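Long-range contacts in m3DLH protein (Halieaceae bacterium, PDB 7JKA), which probably hydrolyses ester or lactone bonds as an alpha/beta-hydrolase of the dienelactone hydrolase family, and may also act as a phosphotriesterase: residues Gly30-Trp34 and Arg59-Arg63; Cys42-Phe48 and Gly69-Ala75; Leu65-Tyr70 and Met242-Asp247. All coordinates share one frame; numbering follows the deposited sequence.

Contact 1 (Gly30-Trp34 and Arg59-Arg63); sequences GELHW and RERAR
His33, on strand 27-35, lies against the flank of helix 56-67, which packs on one face of the central sheet of this alpha/beta-hydrolase fold. The short axes of strand and helix run nearly parallel, at 27°, with a closest approach of 8.1 Å. Followed outward, the histidine first sets its CB 3.6 Å from Ala62 O. A chi1 of -68° turns CG beside the backbone N, which brings the ring against Ala62 and Arg63. On the ring, CD2 rests 3.6 Å from Ala62 CB, the methyl approaching obliquely, while ND1 faces Arg63 CA at 3.6 Å. At the far side Arg59 O lies over one ring face near its rim, close to CE1. It is already bonded to Arg63 N within the helix, and it forms no hydrogen bond with the histidine. The tip, NE2, donates to Glu31 OE1 of its own strand over 2.7 Å; the bond is bent, 149° at the hydrogen, and meets the carboxylate on its anti side but well out of the carboxylate plane. This His-carboxylate bond limits rotation of the ring. The ring of His16, on the neighbouring strand 14-22, also meets that of His33.

Glu31 reaches the helix with its chain extended beyond CG, crossing Arg59 at about a right angle. Glu31 OE1 makes only a long salt bridge to Arg59 NE, 3.8 Å, and the guanidinium has a stronger partner in Asp56, through NH1. Carboxylate and guanidinium planes are well inclined to each other, and OE1 lies near the guanidinium plane, 3.3 Å from Arg59 CG.

Contact 2 (Cys42-Phe48 and Gly69-Ala75); sequences CPGVVVF and GYAALAA
Val47 CG2 meets Ala72 CB at 4.2 Å in the apolar middle of two parallel strands, 42-48 and 71-74. Val45 and Val47 share one sheet face with Ala72 and Ala74; Val46 shares the other with Ala71 and Leu73. Farther out, Val45 CG2 leans toward Tyr70 CB. The tyrosine ring then turns obliquely onto the proline, with CD1 3.8 Å from Pro43 CB. At the other end Ala75 CB packs 3.7 Å from Phe48 CD1, while Val46 CG1, in the conformer described, lies over one face of the same phenyl ring. Cys42 SG, likewise in one of two conformers, sits at chi1 64° between its backbone N and carbonyl carbon and is thereby brought to 3.7 Å from Ala71 CB.

The polar edge is a ladder of five backbone hydrogen bonds. Pro43 O, Val45 O and Val47 O accept from Ala71 N, Leu73 N and Ala75 N, and Val45 N and Val47 N return bonds to Ala71 O and Leu73 O. The straightest, Ala71 N to Pro43 O, spans 2.9 Å at 173°. Ala71 O, which accepts from Val45 N, also takes a CA-H...O contact from Gly44 CA at 3.1 Å.

These strands are the two arms of a beta-alpha-beta unit whose crossover is helix 56-67. Leu65 of that helix covers Val45, Val47 and Ala72, whereas Val46 and Ala75 face helix 101-116; strands 27-35 and 126-131 continue the sheet beyond the pair.

Contact 3 (Leu65-Tyr70 and Met242-Asp247); sequences LAGLGY and MRNLFD
Chi1 of -74° in Phe246 and -52° in Tyr70 sets each CG beside its own backbone N, and the two rings meet between the end of helix 56-67 and helix 232-250. The pair is an offset edge-to-face stack: the edge of Phe246 is directed at the face of Tyr70, with planes at 79° and centroids 5.8 Å apart. Its closest carbons, Tyr70 CE2 and Phe246 CD2, are 3.7 Å apart. Tyr70 OH runs on past the ring to 3.4 Å from Phe246 CB.

Leu65 enters near the plane of the Phe246 ring, its CD2 being 4.1 Å from Phe246 CE2. The same methyl touches Met242 CE at 3.7 Å, since the methionine chain bends at chi3. Toward solvent, Arg243, in the conformer described, one of two, also bends at chi3, and one face of its guanidinium lies across Leu68, whose CD2 is 3.3 Å from Arg243 CZ.

Gly69, with positive phi, closes helix 56-67 in a Schellman motif, with Tyr70 N bonded to Leu65 O and Gly69 N to Ala66 O. Ile129 of strand 126-131 touches Leu65, Met242 and Phe246, so the arrangement is the packing of neighbouring helices on one face of an alpha/beta-hydrolase sheet.

From the N terminus, strand 27-35 leads into strand 42-48, then helix 56-67 and strand 71-74. Contact 1 closes the loop from 30-34 to 59-63. Contact 2 opens inside that loop and closes beyond it, so the two cross; Glu31 O and His33 N probably hydrogen-bond to Ala74 N and Ala72 O, joining them within the sheet. Contact 3 also crosses contact 2, sharing Gly69 and Tyr70, but follows contact 1 in series and spans 171 intervening residues to the C-terminal helix. Helix 56-67 serves both contacts 1 and 3: Leu65 CD1 packs on Val47 CG2, tying the helix to the sheet, while contact 3 ties it to helix 232-250.

Contact 1 (Gly30-Trp34 and Arg59-Arg63)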
loop_
_atom_site.group_PDB
_atom_site.type_symbol
_atom_site.label_atom_id
_atom_site.label_comp_id
_atom_site.label_asym_id
_atom_site.label_seq_id
_atom_site.Cartn_x
_atom_site.Cartn_y
_atom_site.Cartn_z
ATOM N N GLY A 30 11.868 7.321 4.688
ATOM C CA GLY A 30 11.337 6.769 3.467
ATOM C C GLY A 30 12.236 7.090 2.289
ATOM O O GLY A 30 13.362 7.576 2.440
ATOM N N GLU A 31 11.724 6.795 1.104
ATOM C CA GLU A 31 12.493 6.994 -0.115
ATOM C C GLU A 31 11.550 7.422 -1.229
ATOM O O GLU A 31 10.579 6.716 -1.529
ATOM C CB GLU A 31 13.257 5.711 -0.472
ATOM C CG GLU A 31 14.265 5.875 -1.587
ATOM C CD GLU A 31 15.112 4.635 -1.757
ATOM O OE1 GLU A 31 14.635 3.678 -2.362
ATOM O OE2 GLU A 31 16.268 4.611 -1.272
ATOM N N LEU A 32 11.823 8.581 -1.827
ATOM C CA LEU A 32 11.026 9.098 -2.936
ATOM C C LEU A 32 11.701 8.705 -4.237
ATOM O O LEU A 32 12.912 8.895 -4.381
ATOM C CB LEU A 32 10.869 10.624 -2.880
ATOM C CG LEU A 32 9.948 11.194 -3.968
ATOM C CD1 LEU A 32 8.468 11.018 -3.559
ATOM C CD2 LEU A 32 10.240 12.647 -4.303
ATOM N N HIS A 33 10.920 8.148 -5.166
ATOM C CA HIS A 33 11.359 7.822 -6.518
ATOM C C HIS A 33 10.585 8.668 -7.508
ATOM O O HIS A 33 9.368 8.813 -7.387
ATOM C CB HIS A 33 11.146 6.331 -6.827
ATOM C CG HIS A 33 12.034 5.431 -6.026
ATOM N ND1 HIS A 33 13.026 4.668 -6.600
ATOM C CD2 HIS A 33 12.088 5.189 -4.692
ATOM C CE1 HIS A 33 13.667 4.008 -5.649
ATOM N NE2 HIS A 33 13.104 4.289 -4.488
ATOM N N TRP A 34 11.286 9.241 -8.484
ATOM C CA TRP A 34 10.608 10.078 -9.460
ATOM C C TRP A 34 11.432 10.072 -10.738
ATOM O O TRP A 34 12.602 9.687 -10.740
ATOM C CB TRP A 34 10.377 11.499 -8.920
ATOM C CG TRP A 34 11.599 12.373 -8.930
ATOM C CD1 TRP A 34 11.894 13.331 -9.860
ATOM C CD2 TRP A 34 12.695 12.372 -7.993
ATOM N NE1 TRP A 34 13.098 13.930 -9.561
ATOM C CE2 TRP A 34 13.614 13.354 -8.428
ATOM C CE3 TRP A 34 12.996 11.633 -6.833
ATOM C CZ2 TRP A 34 14.803 13.623 -7.753
ATOM C CZ3 TRP A 34 14.198 11.905 -6.175
ATOM C CH2 TRP A 34 15.073 12.893 -6.627
ATOM N N ARG A 59 11.045 -0.647 -2.529
ATOM C CA ARG A 59 11.817 0.313 -3.313
ATOM C C ARG A 59 11.669 0.049 -4.803
ATOM O O ARG A 59 11.548 0.987 -5.605
ATOM C CB ARG A 59 13.293 0.256 -2.915
ATOM C CG ARG A 59 13.598 0.633 -1.466
ATOM C CD ARG A 59 15.112 0.537 -1.222
ATOM N NE ARG A 59 15.436 0.974 0.123
ATOM C CZ ARG A 59 15.708 0.160 1.138
ATOM N NH1 ARG A 59 15.741 -1.158 0.962
ATOM N NH2 ARG A 59 15.968 0.675 2.330
ATOM N N GLU A 60 11.707 -1.225 -5.197
ATOM C CA GLU A 60 11.573 -1.562 -6.606
ATOM C C GLU A 60 10.186 -1.189 -7.125
ATOM O O GLU A 60 10.055 -0.710 -8.252
ATOM C CB GLU A 60 11.864 -3.048 -6.810
ATOM C CG GLU A 60 11.535 -3.562 -8.197
ATOM C CD GLU A 60 12.384 -2.964 -9.299
ATOM O OE1 GLU A 60 13.396 -2.285 -9.006
ATOM O OE2 GLU A 60 12.027 -3.199 -10.481
ATOM N N ARG A 61 9.137 -1.358 -6.313
ATOM C CA ARG A 61 7.817 -0.959 -6.795
ATOM C C ARG A 61 7.721 0.560 -6.935
ATOM O O ARG A 61 7.114 1.068 -7.882
ATOM C CB ARG A 61 6.729 -1.506 -5.873
ATOM C CG ARG A 61 6.799 -3.015 -5.689
ATOM C CD ARG A 61 6.744 -3.690 -7.039
ATOM N NE ARG A 61 6.777 -5.165 -7.060
ATOM C CZ ARG A 61 7.862 -5.906 -6.827
ATOM N NH1 ARG A 61 9.004 -5.332 -6.450
ATOM N NH2 ARG A 61 7.812 -7.230 -6.960
ATOM N N ALA A 62 8.328 1.308 -6.011
ATOM C CA ALA A 62 8.359 2.766 -6.158
ATOM C C ALA A 62 9.133 3.146 -7.414
ATOM O O ALA A 62 8.733 4.048 -8.155
ATOM C CB ALA A 62 8.992 3.402 -4.918
ATOM N N ARG A 63 10.247 2.466 -7.667
ATOM C CA ARG A 63 10.987 2.721 -8.898
ATOM C C ARG A 63 10.119 2.473 -10.125
ATOM O O ARG A 63 10.104 3.285 -11.051
ATOM C CB ARG A 63 12.238 1.851 -8.940
ATOM C CG ARG A 63 13.254 2.265 -9.977
ATOM C CD ARG A 63 14.290 1.169 -10.163
ATOM N NE ARG A 63 13.644 -0.004 -10.749
ATOM C CZ ARG A 63 13.310 -0.118 -12.030
ATOM N NH1 ARG A 63 13.588 0.860 -12.887
ATOM N NH2 ARG A 63 12.708 -1.220 -12.459
#

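Contact 2 (Cys42-Phe48 and Gly69-Ala75)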
loop_
_atom_site.group_PDB
_atom_site.type_symbol
_atom_site.label_atom_id
_atom_site.label_comp_id
_atom_site.label_asym_id
_atom_site.label_seq_id
_atom_site.Cartn_x
_atom_site.Cartn_y
_atom_site.Cartn_z
ATOM N N CYS A 42 3.304 15.781 -10.965
ATOM C CA CYS A 42 2.792 14.491 -11.389
ATOM C C CYS A 42 2.039 13.811 -10.253
ATOM O O CYS A 42 2.157 14.204 -9.087
ATOM C CB CYS A 42 3.938 13.595 -11.867
ATOM S SG CYS A 42 5.058 13.218 -10.569
ATOM N N PRO A 43 1.250 12.786 -10.558
ATOM C CA PRO A 43 0.546 12.073 -9.493
ATOM C C PRO A 43 1.528 11.486 -8.498
ATOM O O PRO A 43 2.620 11.040 -8.855
ATOM C CB PRO A 43 -0.209 10.972 -10.245
ATOM C CG PRO A 43 -0.353 11.531 -11.625
ATOM C CD PRO A 43 0.921 12.246 -11.889
ATOM N N GLY A 44 1.130 11.506 -7.238
ATOM C CA GLY A 44 1.917 10.928 -6.164
ATOM C C GLY A 44 1.302 9.615 -5.716
ATOM O O GLY A 44 0.073 9.486 -5.621
ATOM N N VAL A 45 2.159 8.653 -5.400
ATOM C CA VAL A 45 1.709 7.360 -4.896
ATOM C C VAL A 45 2.510 7.042 -3.644
ATOM O O VAL A 45 3.748 7.025 -3.688
ATOM C CB VAL A 45 1.873 6.236 -5.948
ATOM C CG1 VAL A 45 1.308 4.898 -5.396
ATOM C CG2 VAL A 45 1.207 6.604 -7.275
ATOM N N VAL A 46 1.813 6.819 -2.524
ATOM C CA VAL A 46 2.466 6.233 -1.357
ATOM C C VAL A 46 2.524 4.731 -1.551
ATOM O O VAL A 46 1.547 4.100 -1.978
ATOM C CB VAL A 46 1.735 6.569 -0.050
ATOM C CG1 VAL A 46 2.505 5.950 1.141
ATOM C CG2 VAL A 46 1.586 8.039 0.113
ATOM N N VAL A 47 3.672 4.152 -1.242
ATOM C CA VAL A 47 3.867 2.709 -1.344
ATOM C C VAL A 47 4.124 2.171 0.063
ATOM O O VAL A 47 5.189 2.420 0.651
ATOM C CB VAL A 47 5.032 2.358 -2.275
ATOM C CG1 VAL A 47 5.209 0.851 -2.398
ATOM C CG2 VAL A 47 4.861 3.018 -3.690
ATOM N N PHE A 48 3.168 1.397 0.594
ATOM C CA PHE A 48 3.386 0.786 1.895
ATOM C C PHE A 48 3.925 -0.621 1.714
ATOM O O PHE A 48 3.350 -1.418 0.946
ATOM C CB PHE A 48 2.096 0.761 2.705
ATOM C CG PHE A 48 1.626 2.127 3.122
ATOM C CD1 PHE A 48 2.311 2.829 4.111
ATOM C CD2 PHE A 48 0.537 2.722 2.498
ATOM C CE1 PHE A 48 1.882 4.106 4.486
ATOM C CE2 PHE A 48 0.106 3.999 2.861
ATOM C CZ PHE A 48 0.775 4.692 3.843
ATOM N N GLY A 69 5.736 7.565 -14.716
ATOM C CA GLY A 69 5.492 8.994 -14.643
ATOM C C GLY A 69 4.916 9.470 -13.329
ATOM O O GLY A 69 4.355 10.573 -13.276
ATOM N N TYR A 70 5.031 8.686 -12.270
ATOM C CA TYR A 70 4.541 9.102 -10.962
ATOM C C TYR A 70 5.716 9.490 -10.064
ATOM O O TYR A 70 6.874 9.232 -10.378
ATOM C CB TYR A 70 3.723 7.993 -10.306
ATOM C CG TYR A 70 2.629 7.440 -11.190
ATOM C CD1 TYR A 70 1.831 8.284 -11.950
ATOM C CD2 TYR A 70 2.415 6.084 -11.273
ATOM C CE1 TYR A 70 0.845 7.786 -12.747
ATOM C CE2 TYR A 70 1.427 5.571 -12.076
ATOM C CZ TYR A 70 0.646 6.428 -12.799
ATOM O OH TYR A 70 -0.352 5.941 -13.611
ATOM N N ALA A 71 5.398 10.121 -8.937
ATOM C CA ALA A 71 6.334 10.330 -7.837
ATOM C C ALA A 71 5.868 9.433 -6.713
ATOM O O ALA A 71 4.740 9.583 -6.250
ATOM C CB ALA A 71 6.344 11.793 -7.381
ATOM N N ALA A 72 6.708 8.483 -6.302
ATOM C CA ALA A 72 6.292 7.423 -5.405
ATOM C C ALA A 72 7.146 7.461 -4.146
ATOM O O ALA A 72 8.377 7.415 -4.223
ATOM C CB ALA A 72 6.401 6.069 -6.119
ATOM N N LEU A 73 6.487 7.518 -2.983
ATOM C CA LEU A 73 7.181 7.485 -1.698
ATOM C C LEU A 73 7.067 6.080 -1.123
ATOM O O LEU A 73 5.975 5.654 -0.727
ATOM C CB LEU A 73 6.587 8.507 -0.734
ATOM C CG LEU A 73 7.293 8.547 0.632
ATOM C CD1 LEU A 73 8.637 9.219 0.488
ATOM C CD2 LEU A 73 6.461 9.285 1.677
ATOM N N ALA A 74 8.185 5.371 -1.067
ATOM C CA ALA A 74 8.244 4.125 -0.312
ATOM C C ALA A 74 8.280 4.471 1.178
ATOM O O ALA A 74 9.208 5.145 1.643
ATOM C CB ALA A 74 9.473 3.328 -0.742
ATOM N N ALA A 75 7.283 4.015 1.920
ATOM C CA ALA A 75 7.080 4.427 3.300
ATOM C C ALA A 75 7.752 3.494 4.300
ATOM O O ALA A 75 7.899 2.288 4.075
ATOM C CB ALA A 75 5.589 4.482 3.633
#

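Contact 3 (Leu65-Tyr70 and Met242-Asp247)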
loop_
_atom_site.group_PDB
_atom_site.type_symbol
_atom_site.label_atom_id
_atom_site.label_comp_id
_atom_site.label_asym_id
_atom_site.label_seq_id
_atom_site.Cartn_x
_atom_site.Cartn_y
_atom_site.Cartn_z
ATOM N N LEU A 65 6.911 2.645 -10.372
ATOM C CA LEU A 65 5.919 3.714 -10.463
ATOM C C LEU A 65 6.527 4.995 -11.042
ATOM O O LEU A 65 5.886 5.690 -11.839
ATOM C CB LEU A 65 5.327 3.975 -9.077
ATOM C CG LEU A 65 4.387 2.848 -8.602
ATOM C CD1 LEU A 65 4.186 3.033 -7.123
ATOM C CD2 LEU A 65 3.039 2.876 -9.319
ATOM N N ALA A 66 7.748 5.336 -10.637
ATOM C CA ALA A 66 8.433 6.468 -11.261
ATOM C C ALA A 66 8.582 6.256 -12.765
ATOM O O ALA A 66 8.481 7.211 -13.550
ATOM C CB ALA A 66 9.805 6.675 -10.609
ATOM N N GLY A 67 8.812 5.004 -13.194
ATOM C CA GLY A 67 8.905 4.736 -14.622
ATOM C C GLY A 67 7.597 4.916 -15.364
ATOM O O GLY A 67 7.608 5.047 -16.590
ATOM N N LEU A 68 6.482 4.956 -14.643
ATOM C CA LEU A 68 5.177 5.239 -15.220
ATOM C C LEU A 68 4.837 6.717 -15.212
ATOM O O LEU A 68 3.743 7.087 -15.658
ATOM C CB LEU A 68 4.093 4.475 -14.450
ATOM C CG LEU A 68 4.219 2.957 -14.553
ATOM C CD1 LEU A 68 3.201 2.278 -13.641
ATOM C CD2 LEU A 68 4.085 2.515 -16.009
ATOM N N GLY A 69 5.736 7.565 -14.716
ATOM C CA GLY A 69 5.492 8.994 -14.643
ATOM C C GLY A 69 4.916 9.470 -13.329
ATOM O O GLY A 69 4.355 10.573 -13.276
ATOM N N TYR A 70 5.031 8.686 -12.270
ATOM C CA TYR A 70 4.541 9.102 -10.962
ATOM C C TYR A 70 5.716 9.490 -10.064
ATOM O O TYR A 70 6.874 9.232 -10.378
ATOM C CB TYR A 70 3.723 7.993 -10.306
ATOM C CG TYR A 70 2.629 7.440 -11.190
ATOM C CD1 TYR A 70 1.831 8.284 -11.950
ATOM C CD2 TYR A 70 2.415 6.084 -11.273
ATOM C CE1 TYR A 70 0.845 7.786 -12.747
ATOM C CE2 TYR A 70 1.427 5.571 -12.076
ATOM C CZ TYR A 70 0.646 6.428 -12.799
ATOM O OH TYR A 70 -0.352 5.941 -13.611
ATOM N N MET A 242 -3.844 -2.202 -11.593
ATOM C CA MET A 242 -3.498 -0.965 -10.902
ATOM C C MET A 242 -3.263 0.166 -11.890
ATOM O O MET A 242 -3.785 1.277 -11.717
ATOM C CB MET A 242 -2.244 -1.190 -10.066
ATOM C CG MET A 242 -1.768 0.051 -9.302
ATOM S SD MET A 242 -0.015 -0.054 -8.901
ATOM C CE MET A 242 0.667 0.264 -10.529
ATOM N N ARG A 243 -2.462 -0.089 -12.926
ATOM C CA ARG A 243 -2.188 0.944 -13.923
ATOM C C ARG A 243 -3.465 1.409 -14.614
ATOM O O ARG A 243 -3.634 2.605 -14.862
ATOM C CB ARG A 243 -1.187 0.437 -14.960
ATOM C CG ARG A 243 0.231 0.268 -14.464
ATOM C CD ARG A 243 1.147 -0.126 -15.634
ATOM N NE ARG A 243 1.212 0.940 -16.639
ATOM C CZ ARG A 243 1.868 0.861 -17.798
ATOM N NH1 ARG A 243 2.537 -0.237 -18.122
ATOM N NH2 ARG A 243 1.868 1.894 -18.626
ATOM N N ASN A 244 -4.374 0.481 -14.939
ATOM C CA ASN A 244 -5.629 0.881 -15.587
ATOM C C ASN A 244 -6.459 1.777 -14.677
ATOM O O ASN A 244 -7.098 2.723 -15.148
ATOM C CB ASN A 244 -6.467 -0.338 -15.986
ATOM C CG ASN A 244 -5.836 -1.179 -17.101
ATOM O OD1 ASN A 244 -5.033 -0.707 -17.896
ATOM N ND2 ASN A 244 -6.246 -2.451 -17.169
ATOM N N LEU A 245 -6.494 1.470 -13.374
ATOM C CA LEU A 245 -7.236 2.300 -12.425
ATOM C C LEU A 245 -6.597 3.674 -12.296
ATOM O O LEU A 245 -7.288 4.700 -12.338
ATOM C CB LEU A 245 -7.299 1.626 -11.054
ATOM C CG LEU A 245 -8.109 2.387 -9.995
ATOM C CD1 LEU A 245 -9.555 2.591 -10.447
ATOM C CD2 LEU A 245 -8.072 1.641 -8.673
ATOM N N PHE A 246 -5.273 3.710 -12.160
ATOM C CA PHE A 246 -4.579 4.993 -12.072
ATOM C C PHE A 246 -4.825 5.836 -13.320
ATOM O O PHE A 246 -5.072 7.046 -13.217
ATOM C CB PHE A 246 -3.086 4.762 -11.873
ATOM C CG PHE A 246 -2.711 4.303 -10.477
ATOM C CD1 PHE A 246 -3.670 4.124 -9.484
ATOM C CD2 PHE A 246 -1.391 4.008 -10.186
ATOM C CE1 PHE A 246 -3.301 3.701 -8.202
ATOM C CE2 PHE A 246 -1.010 3.594 -8.901
ATOM C CZ PHE A 246 -1.955 3.438 -7.922
ATOM N N ASP A 247 -4.774 5.217 -14.508
ATOM C CA ASP A 247 -5.008 5.980 -15.736
ATOM C C ASP A 247 -6.404 6.583 -15.737
ATOM O O ASP A 247 -6.614 7.723 -16.178
ATOM C CB ASP A 247 -4.842 5.078 -16.964
ATOM C CG ASP A 247 -3.410 4.786 -17.295
ATOM O OD1 ASP A 247 -2.503 5.396 -16.688
ATOM O OD2 ASP A 247 -3.188 3.932 -18.177
#